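Side-chain contacts in enoyl-CoA hydratase (Thermus thermophilus, PDB 1WZ8), which probably catalyses the reversible hydration of enoyl-CoA thioesters, as a hexameric member of the crotonase family: residues Leu98-Phe103 against Ala123-Ile128; Pro104-Ala109 against Glu212-Thr217; Glu173-Thr176 against Arg182-Leu185; Gly140-Arg143 against Ala147-Asp150. All coordinates share one frame; numbering follows the deposited sequence.

Contact 1 of 4, residues Leu98-Phe103 against Ala123-Ile128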
loop_
_atom_site.group_PDB
_atom_site.type_symbol
_atom_site.label_atom_id
_atom_site.label_comp_id
_atom_site.label_asym_id
_atom_site.label_seq_id
_atom_site.Cartn_x
_atom_site.Cartn_y
_atom_site.Cartn_z
ATOM N N LEU A 98 -11.859 -14.273 6.206
ATOM C CA LEU A 98 -12.537 -13.153 5.560
ATOM C C LEU A 98 -14.035 -13.150 5.817
ATOM O O LEU A 98 -14.666 -12.094 5.834
ATOM C CB LEU A 98 -12.271 -13.175 4.054
ATOM C CG LEU A 98 -10.798 -13.064 3.650
ATOM C CD1 LEU A 98 -10.694 -12.999 2.130
ATOM C CD2 LEU A 98 -10.185 -11.820 4.282
ATOM N N GLY A 99 -14.606 -14.337 6.018
ATOM C CA GLY A 99 -16.029 -14.430 6.275
ATOM C C GLY A 99 -16.426 -13.522 7.420
ATOM O O GLY A 99 -17.274 -12.643 7.260
ATOM N N PRO A 100 -15.832 -13.717 8.603
ATOM C CA PRO A 100 -16.150 -12.883 9.762
ATOM C C PRO A 100 -15.779 -11.415 9.514
ATOM O O PRO A 100 -16.532 -10.505 9.871
ATOM C CB PRO A 100 -15.311 -13.508 10.871
ATOM C CG PRO A 100 -15.222 -14.947 10.461
ATOM C CD PRO A 100 -14.963 -14.844 8.988
ATOM N N LEU A 101 -14.624 -11.192 8.891
ATOM C CA LEU A 101 -14.164 -9.832 8.618
ATOM C C LEU A 101 -15.101 -9.056 7.716
ATOM O O LEU A 101 -15.311 -7.859 7.917
ATOM C CB LEU A 101 -12.769 -9.832 7.982
ATOM C CG LEU A 101 -11.544 -10.140 8.845
ATOM C CD1 LEU A 101 -10.289 -9.791 8.047
ATOM C CD2 LEU A 101 -11.579 -9.326 10.131
ATOM N N ASN A 102 -15.662 -9.728 6.717
ATOM C CA ASN A 102 -16.563 -9.051 5.800
ATOM C C ASN A 102 -18.041 -9.140 6.167
ATOM O O ASN A 102 -18.888 -8.573 5.476
ATOM C CB ASN A 102 -16.323 -9.538 4.368
ATOM C CG ASN A 102 -14.993 -9.051 3.811
ATOM O OD1 ASN A 102 -14.634 -7.886 3.974
ATOM N ND2 ASN A 102 -14.259 -9.939 3.153
ATOM N N PHE A 103 -18.356 -9.847 7.250
ATOM C CA PHE A 103 -19.740 -9.933 7.692
ATOM C C PHE A 103 -20.045 -8.538 8.233
ATOM O O PHE A 103 -19.222 -7.955 8.926
ATOM C CB PHE A 103 -19.895 -10.971 8.801
ATOM C CG PHE A 103 -21.319 -11.224 9.183
ATOM C CD1 PHE A 103 -22.207 -11.772 8.262
ATOM C CD2 PHE A 103 -21.788 -10.875 10.443
ATOM C CE1 PHE A 103 -23.547 -11.966 8.589
ATOM C CE2 PHE A 103 -23.129 -11.065 10.783
ATOM C CZ PHE A 103 -24.010 -11.608 9.854
ATOM N N ALA A 123 -11.160 -17.553 15.966
ATOM C CA ALA A 123 -11.200 -16.746 17.183
ATOM C C ALA A 123 -10.673 -15.336 16.956
ATOM O O ALA A 123 -11.258 -14.355 17.434
ATOM C CB ALA A 123 -10.389 -17.416 18.281
ATOM N N LEU A 124 -9.556 -15.232 16.247
ATOM C CA LEU A 124 -8.957 -13.928 15.986
ATOM C C LEU A 124 -9.607 -13.154 14.840
ATOM O O LEU A 124 -9.424 -11.943 14.734
ATOM C CB LEU A 124 -7.455 -14.078 15.737
ATOM C CG LEU A 124 -6.655 -14.671 16.903
ATOM C CD1 LEU A 124 -5.160 -14.577 16.600
ATOM C CD2 LEU A 124 -6.992 -13.928 18.199
ATOM N N ALA A 125 -10.364 -13.837 13.984
ATOM C CA ALA A 125 -11.037 -13.148 12.887
ATOM C C ALA A 125 -12.243 -12.404 13.454
ATOM O O ALA A 125 -12.717 -11.415 12.881
ATOM C CB ALA A 125 -11.490 -14.148 11.824
ATOM N N ALA A 126 -12.742 -12.890 14.587
ATOM C CA ALA A 126 -13.881 -12.254 15.233
ATOM C C ALA A 126 -13.443 -10.854 15.633
ATOM O O ALA A 126 -12.253 -10.590 15.794
ATOM C CB ALA A 126 -14.306 -13.048 16.463
ATOM N N ASP A 127 -14.405 -9.958 15.795
ATOM C CA ASP A 127 -14.091 -8.585 16.165
ATOM C C ASP A 127 -13.638 -8.494 17.609
ATOM O O ASP A 127 -12.730 -7.737 17.941
ATOM C CB ASP A 127 -15.317 -7.714 15.931
ATOM C CG ASP A 127 -15.742 -7.721 14.481
ATOM O OD1 ASP A 127 -15.036 -7.100 13.660
ATOM O OD2 ASP A 127 -16.765 -8.359 14.164
ATOM N N ILE A 128 -14.272 -9.279 18.471
ATOM C CA ILE A 128 -13.912 -9.278 19.878
ATOM C C ILE A 128 -13.844 -10.716 20.364
ATOM O O ILE A 128 -14.777 -11.491 20.163
ATOM C CB ILE A 128 -14.951 -8.509 20.722
ATOM C CG1 ILE A 128 -14.971 -7.035 20.304
ATOM C CG2 ILE A 128 -14.611 -8.635 22.206
ATOM C CD1 ILE A 128 -15.979 -6.187 21.050
#
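The flat group of this contact is the peptide carbonyl of Ala-125, to whose oxygen Pro-100 and Leu-101 both bring carbons; the puckered ring of Pro-100 also presents its CB and CG to the Ala-125 methyl. Pro-100 CB lies 4.0 Å from Ala-125 CB, and Pro-100 CG is only slightly farther from it at 4.1 Å. The same proline CB stands 3.9 Å from Ala-125 O. Leu-101 CD2 comes closer to that oxygen, at 3.6 Å from Ala-125 O, so one backbone carbonyl is touched by carbons of two consecutive side chains. With CG beside the backbone N and anti to the carbonyl carbon (chi1 -74°), Leu-101 carries its CD2 branch to the end of helix 118-125, although its CB sets out neither toward nor away from that helix. In this crotonase-type fold the contact joins the C-terminal end of helix 118-125 to the last turns of helix 83-102. The latter is kinked at Pro-100, whose N has no bond to the preceding turn; Ala-126, one residue past the methyl contact, is the first to leave helical geometry on the other side. All three touching residues are buried, and the meeting is apolar in its side chains. Polar ties lie beside it: Lys-218 NZ bonds to Pro-100 O and forms a salt bridge with Asp-127 OD2. Asp-127 OD1 pairs with Lys-166 of a second subunit, which also packs on Leu-101.

Contact 2 of 4, residues Pro104-Ala109 against Glu212-Thr217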
loop_
_atom_site.group_PDB
_atom_site.type_symbol
_atom_site.label_atom_id
_atom_site.label_comp_id
_atom_site.label_asym_id
_atom_site.label_seq_id
_atom_site.Cartn_x
_atom_site.Cartn_y
_atom_site.Cartn_z
ATOM N N PRO A 104 -21.229 -7.982 7.923
ATOM C CA PRO A 104 -21.562 -6.635 8.408
ATOM C C PRO A 104 -21.739 -6.402 9.906
ATOM O O PRO A 104 -21.477 -5.297 10.394
ATOM C CB PRO A 104 -22.823 -6.287 7.619
ATOM C CG PRO A 104 -23.464 -7.630 7.408
ATOM C CD PRO A 104 -22.289 -8.501 7.040
ATOM N N ARG A 105 -22.182 -7.420 10.638
ATOM C CA ARG A 105 -22.398 -7.269 12.074
ATOM C C ARG A 105 -21.190 -7.697 12.904
ATOM O O ARG A 105 -20.376 -8.513 12.469
ATOM C CB ARG A 105 -23.619 -8.088 12.515
ATOM C CG ARG A 105 -24.804 -7.991 11.578
ATOM C CD ARG A 105 -25.170 -6.545 11.308
ATOM N NE ARG A 105 -26.031 -6.421 10.137
ATOM C CZ ARG A 105 -26.308 -5.268 9.540
ATOM N NH1 ARG A 105 -25.790 -4.138 10.008
ATOM N NH2 ARG A 105 -27.086 -5.245 8.466
ATOM N N PRO A 106 -21.054 -7.132 14.112
ATOM C CA PRO A 106 -19.937 -7.476 14.995
ATOM C C PRO A 106 -20.007 -8.950 15.362
ATOM O O PRO A 106 -21.093 -9.491 15.572
ATOM C CB PRO A 106 -20.164 -6.576 16.209
ATOM C CG PRO A 106 -20.824 -5.366 15.603
ATOM C CD PRO A 106 -21.823 -5.999 14.657
ATOM N N VAL A 107 -18.844 -9.589 15.429
ATOM C CA VAL A 107 -18.748 -11.003 15.768
ATOM C C VAL A 107 -17.920 -11.146 17.036
ATOM O O VAL A 107 -16.829 -10.591 17.138
ATOM C CB VAL A 107 -18.070 -11.802 14.625
ATOM C CG1 VAL A 107 -17.920 -13.273 15.021
ATOM C CG2 VAL A 107 -18.885 -11.670 13.349
ATOM N N VAL A 108 -18.450 -11.889 18.001
ATOM C CA VAL A 108 -17.776 -12.115 19.267
ATOM C C VAL A 108 -17.484 -13.605 19.400
ATOM O O VAL A 108 -18.314 -14.435 19.037
ATOM C CB VAL A 108 -18.671 -11.699 20.461
ATOM C CG1 VAL A 108 -17.948 -11.973 21.778
ATOM C CG2 VAL A 108 -19.049 -10.226 20.346
ATOM N N ALA A 109 -16.304 -13.939 19.908
ATOM C CA ALA A 109 -15.941 -15.337 20.095
ATOM C C ALA A 109 -15.724 -15.648 21.571
ATOM O O ALA A 109 -14.983 -14.947 22.258
ATOM C CB ALA A 109 -14.680 -15.664 19.304
ATOM N N GLU A 212 -26.173 0.534 12.022
ATOM C CA GLU A 212 -25.454 1.091 10.883
ATOM C C GLU A 212 -24.075 1.620 11.264
ATOM O O GLU A 212 -23.090 1.372 10.564
ATOM C CB GLU A 212 -26.259 2.218 10.232
ATOM C CG GLU A 212 -25.523 2.882 9.072
ATOM C CD GLU A 212 -26.348 3.947 8.380
ATOM O OE1 GLU A 212 -27.442 3.620 7.880
ATOM O OE2 GLU A 212 -25.901 5.112 8.329
ATOM N N ALA A 213 -24.005 2.359 12.367
ATOM C CA ALA A 213 -22.738 2.918 12.814
ATOM C C ALA A 213 -21.727 1.814 13.120
ATOM O O ALA A 213 -20.548 1.951 12.816
ATOM C CB ALA A 213 -22.956 3.797 14.041
ATOM N N LEU A 214 -22.186 0.720 13.721
ATOM C CA LEU A 214 -21.291 -0.391 14.035
ATOM C C LEU A 214 -20.780 -1.045 12.751
ATOM O O LEU A 214 -19.595 -1.361 12.631
ATOM C CB LEU A 214 -22.012 -1.432 14.904
ATOM C CG LEU A 214 -22.174 -1.057 16.382
ATOM C CD1 LEU A 214 -23.181 -1.981 17.053
ATOM C CD2 LEU A 214 -20.818 -1.134 17.079
ATOM N N HIS A 215 -21.680 -1.244 11.795
ATOM C CA HIS A 215 -21.318 -1.855 10.522
ATOM C C HIS A 215 -20.240 -1.008 9.847
ATOM O O HIS A 215 -19.200 -1.518 9.428
ATOM C CB HIS A 215 -22.552 -1.950 9.616
ATOM C CG HIS A 215 -22.242 -2.357 8.208
ATOM N ND1 HIS A 215 -21.174 -3.167 7.889
ATOM C CD2 HIS A 215 -22.854 -2.064 7.036
ATOM C CE1 HIS A 215 -21.144 -3.361 6.583
ATOM N NE2 HIS A 215 -22.154 -2.703 6.043
ATOM N N HIS A 216 -20.488 0.293 9.757
ATOM C CA HIS A 216 -19.536 1.196 9.122
ATOM C C HIS A 216 -18.195 1.299 9.841
ATOM O O HIS A 216 -17.149 1.388 9.193
ATOM C CB HIS A 216 -20.172 2.576 8.961
ATOM C CG HIS A 216 -21.305 2.589 7.982
ATOM N ND1 HIS A 216 -22.045 3.718 7.710
ATOM C CD2 HIS A 216 -21.806 1.610 7.193
ATOM C CE1 HIS A 216 -22.953 3.434 6.792
ATOM N NE2 HIS A 216 -22.830 2.162 6.462
ATOM N N THR A 217 -18.214 1.277 11.172
ATOM C CA THR A 217 -16.975 1.364 11.933
ATOM C C THR A 217 -16.166 0.081 11.746
ATOM O O THR A 217 -14.948 0.128 11.543
ATOM C CB THR A 217 -17.251 1.590 13.441
ATOM O OG1 THR A 217 -18.002 2.799 13.609
ATOM C CG2 THR A 217 -15.948 1.720 14.210
HETATM O O HOH W 1 -18.945 -4.300 9.038
#
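His-215 holds CG anti to its own backbone N (chi1 171°), which swings the imidazole up against Pro-104, while Arg-105 bends at chi2 (-53°) and brings NH1 round to within 3.9 Å of His-215 CB. The contact joins helix 211-226 to the turn that leads into strand 107-111, one of the parallel strands in the main sheet of the crotonase fold. Its centre is a CH-pi contact: Pro-104 CB lies over one face of the imidazole, 3.7 Å from the ring centroid. Pro-104 CB also stands over the guanidinium of Arg-105, whose plane is turned 64° from that of the imidazole. A CA-H...O contact runs from His-215 CA to Pro-104 O, 3.4 Å apart. Beyond the histidine, Pro-106 CG meets Leu-214 CB, the two side chains crossing at about a right angle. Trp-91 of a third subunit meets the His-215 ring, and Leu-142 of a second subunit packs on Leu-214, which places this seam beside the hexamer interfaces. One water lies in the imidazole plane, 2.8 Å from His-215 ND1; His-215 O and Pro-104 O are both placed to accept from it, but with more acceptors in reach than protons they probably compete.

Contact 3 of 4, residues Glu173-Thr176 against Arg182-Leu185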
loop_
_atom_site.group_PDB
_atom_site.type_symbol
_atom_site.label_atom_id
_atom_site.label_comp_id
_atom_site.label_asym_id
_atom_site.label_seq_id
_atom_site.Cartn_x
_atom_site.Cartn_y
_atom_site.Cartn_z
ATOM N N GLU A 173 5.442 -21.349 20.337
ATOM C CA GLU A 173 5.276 -21.106 21.766
ATOM C C GLU A 173 3.835 -20.736 22.094
ATOM O O GLU A 173 3.311 -19.742 21.593
ATOM C CB GLU A 173 6.199 -19.978 22.229
ATOM C CG GLU A 173 7.536 -20.460 22.748
ATOM C CD GLU A 173 7.383 -21.326 23.985
ATOM O OE1 GLU A 173 6.974 -20.800 25.044
ATOM O OE2 GLU A 173 7.669 -22.534 23.893
ATOM N N PRO A 174 3.173 -21.536 22.941
ATOM C CA PRO A 174 1.787 -21.236 23.299
ATOM C C PRO A 174 1.659 -19.984 24.169
ATOM O O PRO A 174 2.622 -19.527 24.783
ATOM C CB PRO A 174 1.349 -22.493 24.046
ATOM C CG PRO A 174 2.616 -22.921 24.723
ATOM C CD PRO A 174 3.645 -22.752 23.630
ATOM N N LEU A 175 0.457 -19.428 24.191
ATOM C CA LEU A 175 0.152 -18.260 25.002
ATOM C C LEU A 175 -1.039 -18.624 25.868
ATOM O O LEU A 175 -1.916 -19.372 25.438
ATOM C CB LEU A 175 -0.244 -17.067 24.126
ATOM C CG LEU A 175 0.841 -16.181 23.519
ATOM C CD1 LEU A 175 0.223 -15.378 22.387
ATOM C CD2 LEU A 175 1.441 -15.247 24.578
ATOM N N THR A 176 -1.059 -18.122 27.094
ATOM C CA THR A 176 -2.198 -18.356 27.964
ATOM C C THR A 176 -3.133 -17.196 27.614
ATOM O O THR A 176 -2.683 -16.189 27.066
ATOM C CB THR A 176 -1.823 -18.244 29.457
ATOM O OG1 THR A 176 -1.391 -16.911 29.732
ATOM C CG2 THR A 176 -0.694 -19.216 29.819
ATOM N N ARG A 182 -2.575 -9.383 27.558
ATOM C CA ARG A 182 -1.505 -8.451 27.906
ATOM C C ARG A 182 -0.750 -8.006 26.654
ATOM O O ARG A 182 -0.323 -6.853 26.555
ATOM C CB ARG A 182 -0.548 -9.122 28.895
ATOM C CG ARG A 182 0.434 -8.190 29.585
ATOM C CD ARG A 182 1.005 -8.896 30.806
ATOM N NE ARG A 182 -0.076 -9.455 31.615
ATOM C CZ ARG A 182 0.095 -10.249 32.668
ATOM N NH1 ARG A 182 1.317 -10.591 33.058
ATOM N NH2 ARG A 182 -0.962 -10.702 33.331
ATOM N N LEU A 183 -0.593 -8.922 25.701
ATOM C CA LEU A 183 0.100 -8.619 24.450
ATOM C C LEU A 183 -0.784 -7.843 23.479
ATOM O O LEU A 183 -0.280 -7.177 22.575
ATOM C CB LEU A 183 0.564 -9.907 23.758
ATOM C CG LEU A 183 1.624 -10.787 24.426
ATOM C CD1 LEU A 183 1.935 -11.978 23.519
ATOM C CD2 LEU A 183 2.892 -9.969 24.679
ATOM N N GLY A 184 -2.097 -7.947 23.656
ATOM C CA GLY A 184 -3.020 -7.252 22.768
ATOM C C GLY A 184 -3.593 -8.149 21.680
ATOM O O GLY A 184 -4.229 -7.672 20.739
ATOM N N LEU A 185 -3.381 -9.456 21.807
ATOM C CA LEU A 185 -3.893 -10.403 20.817
ATOM C C LEU A 185 -5.415 -10.501 20.908
ATOM O O LEU A 185 -6.097 -10.665 19.895
ATOM C CB LEU A 185 -3.292 -11.790 21.037
ATOM C CG LEU A 185 -3.621 -12.819 19.949
ATOM C CD1 LEU A 185 -2.800 -12.515 18.701
ATOM C CD2 LEU A 185 -3.306 -14.224 20.451
#
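Leu-175 drives its two methyls into the pair formed by Leu-183 and Leu-185, and the fit is uneven. The tight part is Leu-175 CD2 against Leu-183 CD1, 3.5 Å apart and closer than usual van der Waals contact. Leu-183 CD1 also touches the second branch, at 4.0 Å from Leu-175 CD1. Slacker is the far end, where Leu-185 CD2 stays 4.2 Å from Leu-175 CD1. Both leucine pairs cross at a slant. Leu-185 sets CG anti to its backbone N (chi1 -173°), unlike Leu-183, whose CG lies beside its N; they reach the same partner, one from the last turn of the helix, the other from just beyond Gly-184. Leu-175 and Leu-185 are buried, with Trp-156 against both, whereas Leu-183 is partly exposed. The contact closes the unit strand 175-176, helix 177-183 and its exit. Thr-176 caps the helix start through its side chain, and Glu-179 bonds back to the Thr-176 N, as in a capping box. At the other end Gly-184, with positive phi, is the C-prime residue of a Schellman motif that ends the helix. Because methyls alone meet here, this side-chain contact probably rests on dispersion and burial, without directional bonds of its own.

Contact 4 of 4, residues Gly140-Arg143 against Ala147-Asp150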
loop_
_atom_site.group_PDB
_atom_site.type_symbol
_atom_site.label_atom_id
_atom_site.label_comp_id
_atom_site.label_asym_id
_atom_site.label_seq_id
_atom_site.Cartn_x
_atom_site.Cartn_y
_atom_site.Cartn_z
ATOM N N GLY A 140 0.417 -23.251 16.096
ATOM C CA GLY A 140 0.715 -24.665 15.930
ATOM C C GLY A 140 1.166 -25.239 14.598
ATOM O O GLY A 140 1.496 -26.423 14.527
ATOM N N HIS A 141 1.212 -24.425 13.550
ATOM C CA HIS A 141 1.582 -24.930 12.218
ATOM C C HIS A 141 3.048 -25.412 12.121
ATOM O O HIS A 141 3.354 -26.438 11.528
ATOM C CB HIS A 141 1.329 -23.817 11.201
ATOM C CG HIS A 141 -0.157 -23.635 11.013
ATOM N ND1 HIS A 141 -0.866 -22.640 11.601
ATOM C CD2 HIS A 141 -1.031 -24.407 10.242
ATOM C CE1 HIS A 141 -2.138 -22.809 11.190
ATOM N NE2 HIS A 141 -2.267 -23.860 10.377
ATOM N N LEU A 142 3.985 -24.673 12.703
ATOM C CA LEU A 142 5.391 -25.061 12.641
ATOM C C LEU A 142 5.618 -26.431 13.271
ATOM O O LEU A 142 6.513 -27.171 12.865
ATOM C CB LEU A 142 6.261 -24.002 13.324
ATOM C CG LEU A 142 6.603 -22.770 12.469
ATOM C CD1 LEU A 142 7.444 -23.196 11.272
ATOM C CD2 LEU A 142 5.327 -22.079 12.000
ATOM N N ARG A 143 4.800 -26.761 14.264
ATOM C CA ARG A 143 4.890 -28.052 14.938
ATOM C C ARG A 143 4.428 -29.139 13.970
ATOM O O ARG A 143 4.957 -30.249 13.972
ATOM C CB ARG A 143 3.994 -28.053 16.178
ATOM C CG ARG A 143 3.849 -29.392 16.875
ATOM C CD ARG A 143 2.508 -29.430 17.612
ATOM N NE ARG A 143 2.568 -29.023 19.003
ATOM C CZ ARG A 143 1.497 -28.855 19.778
ATOM N NH1 ARG A 143 0.277 -29.041 19.290
ATOM N NH2 ARG A 143 1.638 -28.561 21.068
ATOM N N ALA A 147 4.020 -23.915 7.019
ATOM C CA ALA A 147 4.034 -22.492 7.337
ATOM C C ALA A 147 2.747 -22.051 8.028
ATOM O O ALA A 147 1.687 -22.659 7.847
ATOM C CB ALA A 147 4.244 -21.682 6.059
ATOM N N ALA A 148 2.841 -20.990 8.827
ATOM C CA ALA A 148 1.676 -20.464 9.529
ATOM C C ALA A 148 0.901 -19.605 8.540
ATOM O O ALA A 148 0.997 -18.379 8.558
ATOM C CB ALA A 148 2.114 -19.623 10.722
ATOM N N GLY A 149 0.120 -20.246 7.679
ATOM C CA GLY A 149 -0.603 -19.482 6.680
ATOM C C GLY A 149 -2.114 -19.405 6.738
ATOM O O GLY A 149 -2.722 -18.890 5.800
ATOM N N ASP A 150 -2.740 -19.870 7.816
ATOM C CA ASP A 150 -4.197 -19.820 7.857
ATOM C C ASP A 150 -4.830 -18.601 8.526
ATOM O O ASP A 150 -6.054 -18.524 8.638
ATOM C CB ASP A 150 -4.775 -21.115 8.454
ATOM C CG ASP A 150 -4.465 -21.289 9.926
ATOM O OD1 ASP A 150 -3.914 -20.364 10.550
ATOM O OD2 ASP A 150 -4.789 -22.371 10.463
#
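His-141 and Leu-142, in the first turn of helix 141-144, pack against the loop 147-150, whose inverse gamma turn is centred on Ala-148. Within the crotonase fold, the loop that follows this short helix folds back on its first turn. Apolar contacts come first: His-141 CB lies 3.8 Å from Ala-148 CA, and Leu-142 CD2 reaches Ala-148 CB at 4.2 Å. Backbone contact adds His-141 CB, 3.6 Å from Ala-147 O. The aromatic-carboxylate meeting is of another kind, and its fine placement is doubtful. Asp-150 is modelled with OD2 at the ring edge and its carboxylate plane turned 83° from the imidazole, but the approach of Asp-150 OD2 to His-141 CE1 is too short to rely on. The same OD2 is also close to His-141 NE2, at an angle too poor for a hydrogen bond. The imidazole finds its polar partners outside the two segments: ND1 bonds to Asp-139 OD1. Across the subunit boundary, Thr-217 OG1 of a fourth subunit bonds to Ala-148 N. A bound 2-methyl-2,4-pentanediol, probably from the crystallisation liquor though possibly marking a pocket, bonds through its O4 to His-141 NE2.

How the contacts relate
From the N terminus, helix 83-102 leads through a short loop into strand 107-111, so the first halves of contacts 1 and 2 are consecutive. Contact 1 closes its loop at 123-128; contact 2, which brings helix 211-226 to the entrance of strand 107-111, closes only at 212-217, so their loops cross. They also touch: Asp-127 OD2 lies 2.7 Å from Val-107 N. Contacts 4 and 3 follow contact 1 in series, nested inside the long loop of contact 2; each ties a short helix to a neighbouring loop or strand. Leu-185 of contact 3 packs on Leu-124 of contact 1. Contacts 2 and 4 lie on opposite sides of the chain centre, yet meet across subunits.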